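Long-range contacts in putative alpha-L-fucosidase (PDB 3GZA), which probably hydrolyses alpha-L-fucosides, as a predicted alpha-L-fucosidase of glycosyl hydrolase family 29: residues A20-V25 with L313-T318; V266-D271 with R309-I314. All coordinates share one frame; numbering follows the deposited sequence.

Contact 1. Residues A20-V25 with L313-T318; sequences AEMGAV and LILGLT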
loop_
_atom_site.group_PDB
_atom_site.type_symbol
_atom_site.label_atom_id
_atom_site.label_comp_id
_atom_site.label_asym_id
_atom_site.label_seq_id
_atom_site.Cartn_x
_atom_site.Cartn_y
_atom_site.Cartn_z
ATOM N N ALA A 20 1.351 28.798 -24.639
ATOM C CA ALA A 20 0.736 27.521 -25.004
ATOM C C ALA A 20 -0.682 27.687 -25.453
ATOM O O ALA A 20 -1.094 27.015 -26.405
ATOM C CB ALA A 20 0.810 26.529 -23.828
ATOM N N GLU A 21 -1.451 28.529 -24.744
ATOM C CA GLU A 21 -2.887 28.772 -25.001
ATOM C C GLU A 21 -3.816 27.630 -24.694
ATOM O O GLU A 21 -4.897 27.844 -24.190
ATOM C CB GLU A 21 -3.144 29.328 -26.405
ATOM C CG GLU A 21 -2.422 30.656 -26.684
ATOM C CD GLU A 21 -2.601 31.225 -28.059
ATOM O OE1 GLU A 21 -3.297 30.646 -28.880
ATOM O OE2 GLU A 21 -1.949 32.237 -28.360
HETATM N N MSE A 22 -3.414 26.410 -25.041
HETATM C CA MSE A 22 -4.241 25.253 -24.803
HETATM C C MSE A 22 -3.391 24.079 -24.384
HETATM O O MSE A 22 -2.244 23.924 -24.857
HETATM C CB MSE A 22 -4.933 24.849 -26.065
HETATM C CG MSE A 22 -5.969 25.754 -26.548
HETATM SE SE MSE A 22 -6.795 25.057 -28.196
HETATM C CE MSE A 22 -7.562 23.477 -27.353
ATOM N N GLY A 23 -3.971 23.268 -23.522
ATOM C CA GLY A 23 -3.363 22.017 -23.085
ATOM C C GLY A 23 -4.420 20.994 -22.739
ATOM O O GLY A 23 -5.605 21.300 -22.774
ATOM N N ALA A 24 -3.975 19.788 -22.388
ATOM C CA ALA A 24 -4.875 18.721 -22.003
ATOM C C ALA A 24 -4.443 18.080 -20.696
ATOM O O ALA A 24 -3.245 17.971 -20.400
ATOM C CB ALA A 24 -4.919 17.634 -23.092
ATOM N N VAL A 25 -5.419 17.640 -19.918
ATOM C CA VAL A 25 -5.167 16.828 -18.714
ATOM C C VAL A 25 -5.902 15.461 -18.965
ATOM O O VAL A 25 -7.054 15.392 -19.417
ATOM C CB VAL A 25 -5.587 17.488 -17.384
ATOM C CG1 VAL A 25 -7.102 17.750 -17.349
ATOM C CG2 VAL A 25 -5.096 16.627 -16.190
ATOM N N LEU A 313 -6.421 27.445 -21.737
ATOM C CA LEU A 313 -7.507 26.489 -21.601
ATOM C C LEU A 313 -6.970 25.073 -21.498
ATOM O O LEU A 313 -6.154 24.641 -22.343
ATOM C CB LEU A 313 -8.399 26.601 -22.827
ATOM C CG LEU A 313 -9.520 25.577 -23.032
ATOM C CD1 LEU A 313 -10.582 25.682 -21.892
ATOM C CD2 LEU A 313 -10.212 25.696 -24.428
ATOM N N ILE A 314 -7.466 24.327 -20.508
ATOM C CA ILE A 314 -7.111 22.949 -20.323
ATOM C C ILE A 314 -8.325 22.042 -20.566
ATOM O O ILE A 314 -9.329 22.190 -19.897
ATOM C CB ILE A 314 -6.506 22.651 -18.926
ATOM C CG1 ILE A 314 -5.278 23.566 -18.714
ATOM C CG2 ILE A 314 -6.147 21.142 -18.815
ATOM C CD1 ILE A 314 -4.553 23.353 -17.320
ATOM N N LEU A 315 -8.208 21.136 -21.521
ATOM C CA LEU A 315 -9.251 20.189 -21.783
ATOM C C LEU A 315 -9.042 18.872 -21.045
ATOM O O LEU A 315 -7.946 18.297 -21.116
ATOM C CB LEU A 315 -9.311 19.897 -23.297
ATOM C CG LEU A 315 -9.612 21.045 -24.271
ATOM C CD1 LEU A 315 -9.424 20.569 -25.718
ATOM C CD2 LEU A 315 -11.024 21.603 -24.045
ATOM N N GLY A 316 -10.090 18.365 -20.406
ATOM C CA GLY A 316 -10.027 17.064 -19.727
ATOM C C GLY A 316 -10.405 15.932 -20.640
ATOM O O GLY A 316 -11.587 15.786 -21.096
ATOM N N LEU A 317 -9.397 15.127 -20.918
ATOM C CA LEU A 317 -9.554 13.993 -21.816
ATOM C C LEU A 317 -9.532 12.684 -21.028
ATOM O O LEU A 317 -8.906 12.564 -19.980
ATOM C CB LEU A 317 -8.455 14.026 -22.871
ATOM C CG LEU A 317 -8.357 15.328 -23.670
ATOM C CD1 LEU A 317 -7.317 15.199 -24.797
ATOM C CD2 LEU A 317 -9.758 15.843 -24.171
ATOM N N THR A 318 -10.163 11.670 -21.614
ATOM C CA THR A 318 -10.477 10.421 -20.862
ATOM C C THR A 318 -10.084 9.135 -21.577
ATOM O O THR A 318 -10.912 8.555 -22.351
ATOM C CB THR A 318 -11.972 10.369 -20.544
ATOM O OG1 THR A 318 -12.768 10.342 -21.734
ATOM C CG2 THR A 318 -12.400 11.577 -19.734
#
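Met22 and Leu315 meet on one face of a parallel strand pair, their side chains crossing obliquely. Met22, a selenomethionine, bends at its last torsion (chi3 65°), and its CE lies 3.8 Å from CD1 of Leu315. Further along the same face, Ala24 CB packs against Leu317 CD1 at 3.8 Å. The other face carries Val25 and Ile314. Val25 CG1 sits between the backbone N and the carbonyl carbon (chi1 62°). It touches Ile314 CG2 at 3.8 Å and also packs on Gly316 CA.

Between the two faces, five backbone hydrogen bonds join the strands. They start at Leu313 N to Glu21 O (2.9 Å) and end at Leu317 N to Val25 O (2.8 Å). Gly23 and Val25 each bond through both N and O, so they tie into Leu313, Leu315 and Leu317 in turn. Glu21 OE2 forms a salt bridge with Lys408 NZ and a hydrogen bond with His407 NE2, outside the pair.

The first and last strands of the sheet thus pair in parallel, consistent with closure of the TIM barrel expected for this family. Helix 327-344 covers the Met22 and Leu315 face through Met336, Ile340 and Leu333. Strand 75-79 flanks strand 22-26, and strand 264-273 flanks strand 312-317.

Contact 2. Residues V266-D271 with R309-I314; sequences VPAMAD and RNATLI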
loop_
_atom_site.group_PDB
_atom_site.type_symbol
_atom_site.label_atom_id
_atom_site.label_comp_id
_atom_site.label_asym_id
_atom_site.label_seq_id
_atom_site.Cartn_x
_atom_site.Cartn_y
_atom_site.Cartn_z
ATOM N N VAL A 266 -0.199 35.898 -11.428
ATOM C CA VAL A 266 -0.875 34.610 -11.182
ATOM C C VAL A 266 -1.957 34.435 -12.268
ATOM O O VAL A 266 -3.151 34.661 -12.001
ATOM C CB VAL A 266 -1.484 34.495 -9.768
ATOM C CG1 VAL A 266 -1.878 33.082 -9.473
ATOM C CG2 VAL A 266 -0.478 34.946 -8.683
ATOM N N PRO A 267 -1.526 34.114 -13.500
ATOM C CA PRO A 267 -2.446 34.176 -14.619
ATOM C C PRO A 267 -3.539 33.141 -14.639
ATOM O O PRO A 267 -3.470 32.102 -13.984
ATOM C CB PRO A 267 -1.530 34.086 -15.842
ATOM C CG PRO A 267 -0.295 33.407 -15.309
ATOM C CD PRO A 267 -0.160 33.768 -13.933
ATOM N N ALA A 268 -4.573 33.476 -15.407
ATOM C CA ALA A 268 -5.774 32.662 -15.472
ATOM C C ALA A 268 -5.708 31.352 -16.246
ATOM O O ALA A 268 -5.201 31.253 -17.353
ATOM C CB ALA A 268 -6.942 33.509 -16.017
HETATM N N MSE A 269 -6.261 30.343 -15.627
HETATM C CA MSE A 269 -6.436 29.029 -16.214
HETATM C C MSE A 269 -7.938 28.764 -16.338
HETATM O O MSE A 269 -8.705 29.064 -15.444
HETATM C CB MSE A 269 -5.839 27.963 -15.314
HETATM C CG MSE A 269 -5.923 26.638 -15.839
HETATM SE SE MSE A 269 -7.405 25.557 -15.128
HETATM C CE MSE A 269 -6.532 25.012 -13.512
ATOM N N ALA A 270 -8.363 28.267 -17.501
ATOM C CA ALA A 270 -9.740 27.801 -17.726
ATOM C C ALA A 270 -9.656 26.310 -17.935
ATOM O O ALA A 270 -8.645 25.798 -18.440
ATOM C CB ALA A 270 -10.358 28.472 -18.964
ATOM N N ASP A 271 -10.678 25.562 -17.500
ATOM C CA ASP A 271 -10.659 24.133 -17.729
ATOM C C ASP A 271 -12.066 23.574 -17.868
ATOM O O ASP A 271 -13.021 24.186 -17.379
ATOM C CB ASP A 271 -9.823 23.341 -16.693
ATOM C CG ASP A 271 -10.363 23.345 -15.268
ATOM O OD1 ASP A 271 -11.300 24.060 -14.888
ATOM O OD2 ASP A 271 -9.754 22.576 -14.455
ATOM N N ARG A 309 -9.944 35.503 -23.927
ATOM C CA ARG A 309 -10.081 36.292 -22.705
ATOM C C ARG A 309 -8.813 36.133 -21.822
ATOM O O ARG A 309 -8.876 36.238 -20.609
ATOM C CB ARG A 309 -11.348 35.902 -21.914
ATOM C CG ARG A 309 -12.597 36.345 -22.536
ATOM C CD ARG A 309 -13.819 35.981 -21.714
ATOM N NE ARG A 309 -15.030 36.438 -22.380
ATOM C CZ ARG A 309 -16.254 36.206 -21.912
ATOM N NH1 ARG A 309 -16.440 35.548 -20.793
ATOM N NH2 ARG A 309 -17.302 36.618 -22.586
ATOM N N ASN A 310 -7.650 35.920 -22.445
ATOM C CA ASN A 310 -6.380 35.935 -21.723
ATOM C C ASN A 310 -6.258 34.838 -20.686
ATOM O O ASN A 310 -5.706 35.035 -19.618
ATOM C CB ASN A 310 -6.213 37.301 -21.008
ATOM C CG ASN A 310 -4.794 37.561 -20.545
ATOM O OD1 ASN A 310 -3.814 37.047 -21.129
ATOM N ND2 ASN A 310 -4.664 38.445 -19.523
ATOM N N ALA A 311 -6.800 33.657 -20.989
ATOM C CA ALA A 311 -6.650 32.495 -20.155
ATOM C C ALA A 311 -6.202 31.295 -21.025
ATOM O O ALA A 311 -6.672 31.119 -22.123
ATOM C CB ALA A 311 -8.002 32.163 -19.429
ATOM N N THR A 312 -5.288 30.483 -20.522
ATOM C CA THR A 312 -4.920 29.242 -21.143
ATOM C C THR A 312 -5.956 28.197 -20.749
ATOM O O THR A 312 -6.319 28.051 -19.576
ATOM C CB THR A 312 -3.490 28.855 -20.817
ATOM O OG1 THR A 312 -2.631 29.742 -21.577
ATOM C CG2 THR A 312 -3.198 27.365 -21.173
ATOM N N LEU A 313 -6.421 27.445 -21.737
ATOM C CA LEU A 313 -7.507 26.489 -21.601
ATOM C C LEU A 313 -6.970 25.073 -21.498
ATOM O O LEU A 313 -6.154 24.641 -22.343
ATOM C CB LEU A 313 -8.399 26.601 -22.827
ATOM C CG LEU A 313 -9.520 25.577 -23.032
ATOM C CD1 LEU A 313 -10.582 25.682 -21.892
ATOM C CD2 LEU A 313 -10.212 25.696 -24.428
ATOM N N ILE A 314 -7.466 24.327 -20.508
ATOM C CA ILE A 314 -7.111 22.949 -20.323
ATOM C C ILE A 314 -8.325 22.042 -20.566
ATOM O O ILE A 314 -9.329 22.190 -19.897
ATOM C CB ILE A 314 -6.506 22.651 -18.926
ATOM C CG1 ILE A 314 -5.278 23.566 -18.714
ATOM C CG2 ILE A 314 -6.147 21.142 -18.815
ATOM C CD1 ILE A 314 -4.553 23.353 -17.320
HETATM O O HOH W 1 -3.286 32.913 -18.663
HETATM O O HOH W 2 -4.472 35.760 -17.206
#
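Ala268 O receives two donors, Thr312 N and a water. Thr312 N lies 3.3 Å from Ala268 O, a long bond, and the water oxygen lies 2.9 Å from Ala268 O. This water also donates a weak bond to Asn310 O. A second water accepts from Ala268 N and donates to Asn310 O at 2.8 Å, bridging the two backbones beside the first direct bond. Two further direct bonds follow. Ala270 N reaches Thr312 O at 2.9 Å with a nearly straight N-H...O angle of 174°, and Ile314 N reaches Ala270 O at 2.8 Å.

Ala268 CB meets Ala311 CB at 3.8 Å. On the face of Ala270 and Leu313, Ala270 CB lies 4.1 Å from Leu313 CD1. On the opposite face, Met269 CG, anti to the backbone N (chi1 -178°), lies 3.9 Å from Ile314 CD1. Asp271 CB packs beside Ile314 O; its carboxylate turns from the partner strand, and OD1 is hydrogen-bonded to Trp219 NE1. Thr312 OG1 is hydrogen-bonded to Trp17 O.

The two parallel strands, with helix 296-304 between them in the chain, form a beta-alpha-beta unit. This is the repeating element of a TIM barrel, consistent with the family.

Strand 22-26 comes first in the chain and pairs with strand 312-317 in contact 1. That pairing spans 287 intervening residues. Contact 2 closes a much shorter loop of 37 residues, through helix 296-304. Its first segment, 266-271, falls inside the long loop of contact 1, and both contacts finish on strand 312-317. Leu313 and Ile314 belong to both. Strand 312-317 therefore lies between strands 22-26 and 264-273. The contacts also touch directly, with Thr312 CG2 packing on Glu21 O. Contact 1 joins the first and last strands of the sheet, and contact 2, nested inside its loop, joins the last strand to the one before it.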